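Local coordinates for protein sensor histidine kinase PdtaS (Mycobacterium tuberculosis, PDB 2YKF) that probably senses nutrient deprivation through cyclic di-GMP and autophosphorylates to start PdtaR/PdtaS signalling, the contacts described here lying in the GAF part of its sensor region, at residues 111-116 with 127-132; 40-44 with 65-69. All coordinates share one frame; numbering follows the deposited sequence.

Contact 2 precedes contact 1 along the chain, yet the two lie side by side in space, their centres about 9 Å apart. Both reach the five-stranded antiparallel sheet of the GAF domain, in which strand 41-47 is the immediate neighbour of strand 123-131. Contact 1 lies in the hairpin of strands 114-120 and 123-131 at one border of this sheet, and contact 2 ties the central strand to the loop between strands 53-59 and 76-77. Backbone bonds from Asp41 N to His131 O and from Leu43 N to Thr129 O join them, and His111 meets Val67 through a weak hydrogen bond. In this sensor module these bonds connect the sheet edge and the loop through strand 41-47.

Contact 1: 111-116 with 127-132; sequences HSVEVS and VLTRHQ
Val115 and Ser116 pair with Thr129 and Leu128 in a beta hairpin, the antiparallel arm made by strands 114-120 and 123-131 at one border of the GAF sheet. Backbone bonds set the register. Ser116 and Leu128 form a hydrogen-bonded pair, with Leu128 N giving to Ser116 O at 2.8 Å, and Val115 and Thr129 the non-hydrogen-bonded pair beside it. Farther along, a single good bond runs from Arg130 N to Glu114 O at 2.8 Å, the return from Glu114 N being weak. Beyond the regular pairing, His111 and Gln132 exchange bonds in both directions, Gln132 N reaching His111 O at 2.9 Å.

On the face that carries Glu114, Arg130, Ser116 and Leu128, Glu114 and Arg130 form a charge pair. The extended Arg130 chain runs beside Glu114, and OE1 lies 3.9 Å from NH1, well out of the guanidinium plane; this long salt bridge is an attraction of charges with no N-H aimed at the oxygen. Helix 143-161 packs on this face through Leu156 and Leu159.

Apolar contacts gather on the other face, near helix 83-90. Val115 CG1 presses on Val127 CG1 at 3.4 Å, tighter than usual, while the Val115 and Thr129 side chains lie side by side, meeting through their CG2 methyls.

The imidazoles end the contact. His111 ND1 comes to the edge of the His131 ring, 2.9 Å from its ND1, with the ring planes 81° apart, and Val113 CG1 lies over one His131 face. With chi1 at 53°, Thr129 OG1 stands between its own backbone N and carbonyl carbon, where it hydrogen-bonds both Trp45 NE1 and, at 2.9 Å, His131 NE2.

Contact 2: 40-44 with 65-69; sequences ADYLM and PTVVH
The Asp41 carboxylate is the flat group on which this contact turns: Val68 CG2 sits over one face, 3.8 Å from CG, and two donors from segment 65-69 approach its oxygens, each displaced from the plane. Thr66 OG1 gives a short hydrogen bond of 2.5 Å to OD1, on the syn side and 23° out of the plane. Val67 N reaches OD2 at 2.8 Å, also syn and a little more steeply tilted, along a nearly straight N-H. A water is a further partner of OD2, 2.6 Å from it and 2.9 Å from Pro65 O.

Two bonds, one to each oxygen, fix the rotation of the buried carboxylate and would be expected to stabilise its negative charge. Thr66 OG1 is oriented in turn: with chi1 at -174° it lies opposite its backbone N and beside the carbonyl carbon, where it also accepts Val68 N at 3.0 Å. The hydroxyl therefore receives from the loop and donates its own hydrogen bond to the aspartate. Apolar packing is slight, Leu43 CD1 just meeting Val68 CG1.

Around the pair, Arg60 packs on Asp41 and Thr66, and Pro65 rests on Arg139 of the second subunit. The closure from Thr66 to Val68 is an ST turn, here held by an aspartate at the start of strand 41-47 in the central part of the GAF sheet.

Contact 1: 111-116 with 127-132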
ATOM      1  N   HIS A 111      20.023  -9.522   4.940  1.00 69.18           N
ATOM      2  CA  HIS A 111      19.165 -10.385   5.765  1.00 69.04           C
ATOM      3  C   HIS A 111      19.146 -10.133   7.328  1.00 68.27           C
ATOM      4  O   HIS A 111      18.070  -9.958   7.902  1.00 67.43           O
ATOM      5  CB  HIS A 111      19.447 -11.851   5.439  1.00 70.08           C
ATOM      6  CG  HIS A 111      19.107 -12.237   4.030  1.00 71.59           C
ATOM      7  ND1 HIS A 111      18.542 -13.452   3.711  1.00 72.87           N
ATOM      8  CD2 HIS A 111      19.266 -11.574   2.856  1.00 74.37           C
ATOM      9  CE1 HIS A 111      18.353 -13.518   2.403  1.00 74.71           C
ATOM     10  NE2 HIS A 111      18.778 -12.388   1.861  1.00 75.06           N
ATOM     11  N   SER A 112      20.300 -10.143   8.017  1.00 67.12           N
ATOM     12  CA  SER A 112      20.293  -9.918   9.514  1.00 65.23           C
ATOM     13  C   SER A 112      19.244 -10.794  10.313  1.00 63.99           C
ATOM     14  O   SER A 112      18.703 -10.348  11.355  1.00 64.69           O
ATOM     15  CB  SER A 112      20.196  -8.381   9.821  1.00 65.76           C
ATOM     16  OG  SER A 112      19.161  -7.968  10.737  1.00 62.78           O
ATOM     17  N   VAL A 113      19.041 -12.052   9.860  1.00 60.64           N
ATOM     18  CA  VAL A 113      17.801 -12.850  10.087  1.00 57.77           C
ATOM     19  C   VAL A 113      17.331 -13.126  11.538  1.00 56.13           C
ATOM     20  O   VAL A 113      17.983 -13.875  12.287  1.00 56.51           O
ATOM     21  CB  VAL A 113      17.835 -14.210   9.282  1.00 57.24           C
ATOM     22  CG1 VAL A 113      16.580 -15.027   9.520  1.00 57.90           C
ATOM     23  CG2 VAL A 113      17.976 -13.958   7.806  1.00 58.83           C
ATOM     24  N   GLU A 114      16.173 -12.577  11.914  1.00 52.24           N
ATOM     25  CA  GLU A 114      15.543 -12.956  13.182  1.00 49.44           C
ATOM     26  C   GLU A 114      14.441 -13.991  12.986  1.00 47.50           C
ATOM     27  O   GLU A 114      13.721 -14.005  11.977  1.00 45.58           O
ATOM     28  CB  GLU A 114      15.017 -11.739  13.914  1.00 50.98           C
ATOM     29  CG  GLU A 114      16.068 -10.642  14.064  1.00 55.68           C
ATOM     30  CD  GLU A 114      15.503  -9.273  13.743  1.00 63.31           C
ATOM     31  OE1 GLU A 114      14.445  -8.926  14.332  1.00 66.11           O
ATOM     32  OE2 GLU A 114      16.086  -8.562  12.868  1.00 65.08           O
ATOM     33  N   VAL A 115      14.322 -14.860  13.959  1.00 43.48           N
ATOM     34  CA  VAL A 115      13.496 -15.990  13.860  1.00 42.31           C
ATOM     35  C   VAL A 115      12.499 -15.847  14.982  1.00 41.42           C
ATOM     36  O   VAL A 115      12.859 -15.483  16.116  1.00 41.61           O
ATOM     37  CB  VAL A 115      14.358 -17.278  13.992  1.00 42.56           C
ATOM     38  CG1 VAL A 115      13.526 -18.526  14.004  1.00 42.60           C
ATOM     39  CG2 VAL A 115      15.409 -17.325  12.884  1.00 44.05           C
ATOM     40  N   SER A 116      11.237 -16.059  14.661  1.00 39.50           N
ATOM     41  CA  SER A 116      10.180 -16.048  15.685  1.00 38.93           C
ATOM     42  C   SER A 116       9.055 -17.032  15.422  1.00 36.90           C
ATOM     43  O   SER A 116       8.671 -17.295  14.268  1.00 38.66           O
ATOM     44  CB  SER A 116       9.652 -14.645  15.912  1.00 39.15           C
ATOM     45  OG  SER A 116       9.197 -14.106  14.713  1.00 41.85           O
ATOM     46  N   VAL A 127       7.179 -21.055  11.885  1.00 29.27           N
ATOM     47  CA  VAL A 127       8.200 -20.082  12.265  1.00 29.12           C
ATOM     48  C   VAL A 127       8.435 -19.048  11.137  1.00 30.20           C
ATOM     49  O   VAL A 127       8.500 -19.413   9.977  1.00 33.30           O
ATOM     50  CB  VAL A 127       9.535 -20.797  12.558  1.00 30.76           C
ATOM     51  CG1 VAL A 127      10.589 -19.792  12.860  1.00 27.81           C
ATOM     52  CG2 VAL A 127       9.332 -21.717  13.776  1.00 32.34           C
ATOM     53  N   LEU A 128       8.563 -17.786  11.496  1.00 29.92           N
ATOM     54  CA  LEU A 128       8.806 -16.707  10.537  1.00 30.89           C
ATOM     55  C   LEU A 128      10.232 -16.438  10.571  1.00 32.21           C
ATOM     56  O   LEU A 128      10.794 -16.352  11.668  1.00 32.91           O
ATOM     57  CB  LEU A 128       8.116 -15.425  11.044  1.00 29.48           C
ATOM     58  CG  LEU A 128       6.577 -15.513  11.211  1.00 27.82           C
ATOM     59  CD1 LEU A 128       6.060 -14.157  11.612  1.00 32.64           C
ATOM     60  CD2 LEU A 128       5.924 -15.904   9.890  1.00 29.57           C
ATOM     61  N   THR A 129      10.856 -16.275   9.414  1.00 31.26           N
ATOM     62  CA  THR A 129      12.182 -15.611   9.413  1.00 32.54           C
ATOM     63  C   THR A 129      12.046 -14.218   8.831  1.00 34.34           C
ATOM     64  O   THR A 129      11.306 -14.028   7.831  1.00 32.47           O
ATOM     65  CB  THR A 129      13.225 -16.444   8.639  1.00 32.46           C
ATOM     66  OG1 THR A 129      12.720 -16.754   7.311  1.00 35.02           O
ATOM     67  CG2 THR A 129      13.547 -17.794   9.465  1.00 32.77           C
ATOM     68  N   ARG A 130      12.679 -13.245   9.491  1.00 33.00           N
ATOM     69  CA  ARG A 130      12.690 -11.864   9.053  1.00 34.72           C
ATOM     70  C   ARG A 130      14.047 -11.531   8.352  1.00 35.16           C
ATOM     71  O   ARG A 130      15.122 -11.884   8.869  1.00 35.69           O
ATOM     72  CB  ARG A 130      12.481 -10.963  10.274  1.00 34.46           C
ATOM     73  CG  ARG A 130      12.448  -9.454  10.049  1.00 39.00           C
ATOM     74  CD  ARG A 130      12.203  -8.707  11.419  1.00 43.23           C
ATOM     75  NE  ARG A 130      12.302  -7.213  11.364  1.00 46.74           N
ATOM     76  CZ  ARG A 130      11.889  -6.374  12.341  1.00 48.04           C
ATOM     77  NH1 ARG A 130      11.327  -6.843  13.459  1.00 46.51           N
ATOM     78  NH2 ARG A 130      12.008  -5.052  12.199  1.00 47.70           N
ATOM     79  N   HIS A 131      14.014 -10.901   7.183  1.00 32.74           N
ATOM     80  CA  HIS A 131      15.248 -10.605   6.470  1.00 33.38           C
ATOM     81  C   HIS A 131      15.181  -9.156   6.102  1.00 34.84           C
ATOM     82  O   HIS A 131      14.118  -8.684   5.654  1.00 32.00           O
ATOM     83  CB  HIS A 131      15.308 -11.430   5.204  1.00 34.71           C
ATOM     84  CG  HIS A 131      15.064 -12.897   5.405  1.00 36.90           C
ATOM     85  ND1 HIS A 131      16.013 -13.852   5.109  1.00 40.92           N
ATOM     86  CD2 HIS A 131      13.949 -13.574   5.772  1.00 38.60           C
ATOM     87  CE1 HIS A 131      15.501 -15.057   5.325  1.00 43.11           C
ATOM     88  NE2 HIS A 131      14.243 -14.914   5.711  1.00 38.89           N
ATOM     89  N   GLN A 132      16.262  -8.413   6.302  1.00 34.50           N
ATOM     90  CA  GLN A 132      16.221  -7.016   5.986  1.00 38.36           C
ATOM     91  C   GLN A 132      17.574  -6.479   5.597  1.00 39.58           C
ATOM     92  O   GLN A 132      18.572  -7.161   5.825  1.00 39.84           O
ATOM     93  CB  GLN A 132      15.659  -6.261   7.182  1.00 38.92           C
ATOM     94  CG  GLN A 132      16.590  -6.169   8.387  1.00 46.00           C
ATOM     95  CD  GLN A 132      15.851  -5.633   9.617  1.00 52.74           C
ATOM     96  OE1 GLN A 132      15.253  -4.545   9.585  1.00 51.68           O
ATOM     97  NE2 GLN A 132      15.876  -6.406  10.695  1.00 56.26           N
TER

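Contact 2: 40-44 with 65-69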
ATOM      1  N   ALA A  40      10.763  -5.038   6.271  1.00 27.00           N
ATOM      2  CA  ALA A  40      11.459  -6.327   6.203  1.00 28.05           C
ATOM      3  C   ALA A  40      10.691  -7.331   5.428  1.00 28.06           C
ATOM      4  O   ALA A  40       9.425  -7.311   5.419  1.00 25.97           O
ATOM      5  CB  ALA A  40      11.724  -6.870   7.709  1.00 26.84           C
ATOM      6  N   ASP A  41      11.425  -8.295   4.847  1.00 27.51           N
ATOM      7  CA  ASP A  41      10.843  -9.476   4.289  1.00 27.64           C
ATOM      8  C   ASP A  41      10.514 -10.555   5.340  1.00 29.73           C
ATOM      9  O   ASP A  41      11.244 -10.707   6.341  1.00 28.62           O
ATOM     10  CB  ASP A  41      11.857 -10.107   3.313  1.00 28.32           C
ATOM     11  CG  ASP A  41      12.176  -9.221   2.180  1.00 30.62           C
ATOM     12  OD1 ASP A  41      11.377  -9.293   1.217  1.00 29.68           O
ATOM     13  OD2 ASP A  41      13.219  -8.489   2.209  1.00 31.25           O
ATOM     14  N   TYR A  42       9.430 -11.327   5.142  1.00 28.58           N
ATOM     15  CA  TYR A  42       9.229 -12.499   6.047  1.00 28.57           C
ATOM     16  C   TYR A  42       9.043 -13.725   5.224  1.00 30.20           C
ATOM     17  O   TYR A  42       8.394 -13.680   4.109  1.00 27.73           O
ATOM     18  CB  TYR A  42       7.954 -12.328   6.928  1.00 29.13           C
ATOM     19  CG  TYR A  42       8.168 -11.353   8.069  1.00 29.24           C
ATOM     20  CD1 TYR A  42       8.025  -9.971   7.879  1.00 30.57           C
ATOM     21  CD2 TYR A  42       8.553 -11.828   9.358  1.00 33.71           C
ATOM     22  CE1 TYR A  42       8.296  -9.071   8.919  1.00 29.90           C
ATOM     23  CE2 TYR A  42       8.797 -10.975  10.393  1.00 31.56           C
ATOM     24  CZ  TYR A  42       8.627  -9.593  10.190  1.00 31.98           C
ATOM     25  OH  TYR A  42       8.820  -8.761  11.246  1.00 30.52           O
ATOM     26  N   LEU A  43       9.503 -14.851   5.761  1.00 28.11           N
ATOM     27  CA  LEU A  43       9.204 -16.115   5.168  1.00 28.81           C
ATOM     28  C   LEU A  43       8.498 -16.928   6.233  1.00 29.06           C
ATOM     29  O   LEU A  43       8.835 -16.789   7.358  1.00 29.33           O
ATOM     30  CB  LEU A  43      10.492 -16.805   4.761  1.00 29.44           C
ATOM     31  CG  LEU A  43      11.025 -16.632   3.340  1.00 33.58           C
ATOM     32  CD1 LEU A  43      11.066 -15.275   2.823  1.00 36.67           C
ATOM     33  CD2 LEU A  43      12.428 -17.269   3.258  1.00 31.58           C
ATOM     34  N   MET A  44       7.564 -17.789   5.854  1.00 26.34           N
ATOM     35  CA  MET A  44       6.894 -18.654   6.805  1.00 29.44           C
ATOM     36  C   MET A  44       7.352 -20.097   6.586  1.00 30.32           C
ATOM     37  O   MET A  44       7.261 -20.610   5.499  1.00 32.04           O
ATOM     38  CB  MET A  44       5.391 -18.609   6.614  1.00 27.38           C
ATOM     39  CG  MET A  44       4.657 -19.518   7.615  1.00 31.54           C
ATOM     40  SD  MET A  44       2.846 -19.514   7.335  1.00 32.15           S
ATOM     41  CE  MET A  44       2.527 -18.072   8.308  1.00 32.05           C
ATOM     42  N   PRO A  65      13.042  -1.544   0.313  1.00 32.32           N
ATOM     43  CA  PRO A  65      13.531  -2.649  -0.583  1.00 32.43           C
ATOM     44  C   PRO A  65      13.481  -4.038   0.005  1.00 31.73           C
ATOM     45  O   PRO A  65      13.667  -4.203   1.195  1.00 31.98           O
ATOM     46  CB  PRO A  65      15.010  -2.265  -0.837  1.00 35.20           C
ATOM     47  CG  PRO A  65      15.376  -1.366   0.266  1.00 33.56           C
ATOM     48  CD  PRO A  65      14.122  -0.556   0.581  1.00 32.97           C
ATOM     49  N   THR A  66      13.273  -5.040  -0.845  1.00 30.96           N
ATOM     50  CA  THR A  66      13.366  -6.431  -0.432  1.00 29.81           C
ATOM     51  C   THR A  66      14.870  -6.852  -0.411  1.00 31.64           C
ATOM     52  O   THR A  66      15.669  -6.265  -1.104  1.00 30.78           O
ATOM     53  CB  THR A  66      12.591  -7.331  -1.419  1.00 28.83           C
ATOM     54  OG1 THR A  66      12.550  -8.665  -0.945  1.00 28.34           O
ATOM     55  CG2 THR A  66      13.268  -7.384  -2.812  1.00 27.00           C
ATOM     56  N   VAL A  67      15.196  -7.883   0.333  1.00 30.68           N
ATOM     57  CA  VAL A  67      16.519  -8.521   0.234  1.00 33.21           C
ATOM     58  C   VAL A  67      16.313  -9.954  -0.165  1.00 33.30           C
ATOM     59  O   VAL A  67      17.270 -10.726  -0.304  1.00 34.36           O
ATOM     60  CB  VAL A  67      17.342  -8.372   1.527  1.00 33.06           C
ATOM     61  CG1 VAL A  67      17.532  -6.841   1.802  1.00 34.11           C
ATOM     62  CG2 VAL A  67      16.668  -9.125   2.731  1.00 31.38           C
ATOM     63  N   VAL A  68      15.057 -10.307  -0.459  1.00 31.10           N
ATOM     64  CA  VAL A  68      14.761 -11.632  -0.935  1.00 31.20           C
ATOM     65  C   VAL A  68      14.128 -11.523  -2.323  1.00 33.50           C
ATOM     66  O   VAL A  68      12.910 -11.463  -2.460  1.00 31.78           O
ATOM     67  CB  VAL A  68      13.877 -12.434   0.069  1.00 31.48           C
ATOM     68  CG1 VAL A  68      13.859 -13.873  -0.281  1.00 28.98           C
ATOM     69  CG2 VAL A  68      14.396 -12.188   1.511  1.00 31.52           C
ATOM     70  N   HIS A  69      14.982 -11.479  -3.338  1.00 34.50           N
ATOM     71  CA  HIS A  69      14.569 -11.151  -4.699  1.00 36.79           C
ATOM     72  C   HIS A  69      14.016 -12.369  -5.376  1.00 37.05           C
ATOM     73  O   HIS A  69      13.226 -12.242  -6.320  1.00 39.02           O
ATOM     74  CB  HIS A  69      15.753 -10.582  -5.505  1.00 37.48           C
ATOM     75  CG  HIS A  69      16.153  -9.231  -5.059  1.00 37.82           C
ATOM     76  ND1 HIS A  69      15.645  -8.082  -5.626  1.00 42.22           N
ATOM     77  CD2 HIS A  69      16.938  -8.833  -4.031  1.00 40.16           C
ATOM     78  CE1 HIS A  69      16.116  -7.033  -4.973  1.00 40.50           C
ATOM     79  NE2 HIS A  69      16.907  -7.465  -4.003  1.00 42.14           N
TER
HETATM   80  O   HOH W   1      13.762  -6.141   3.306  1.00 32.83           O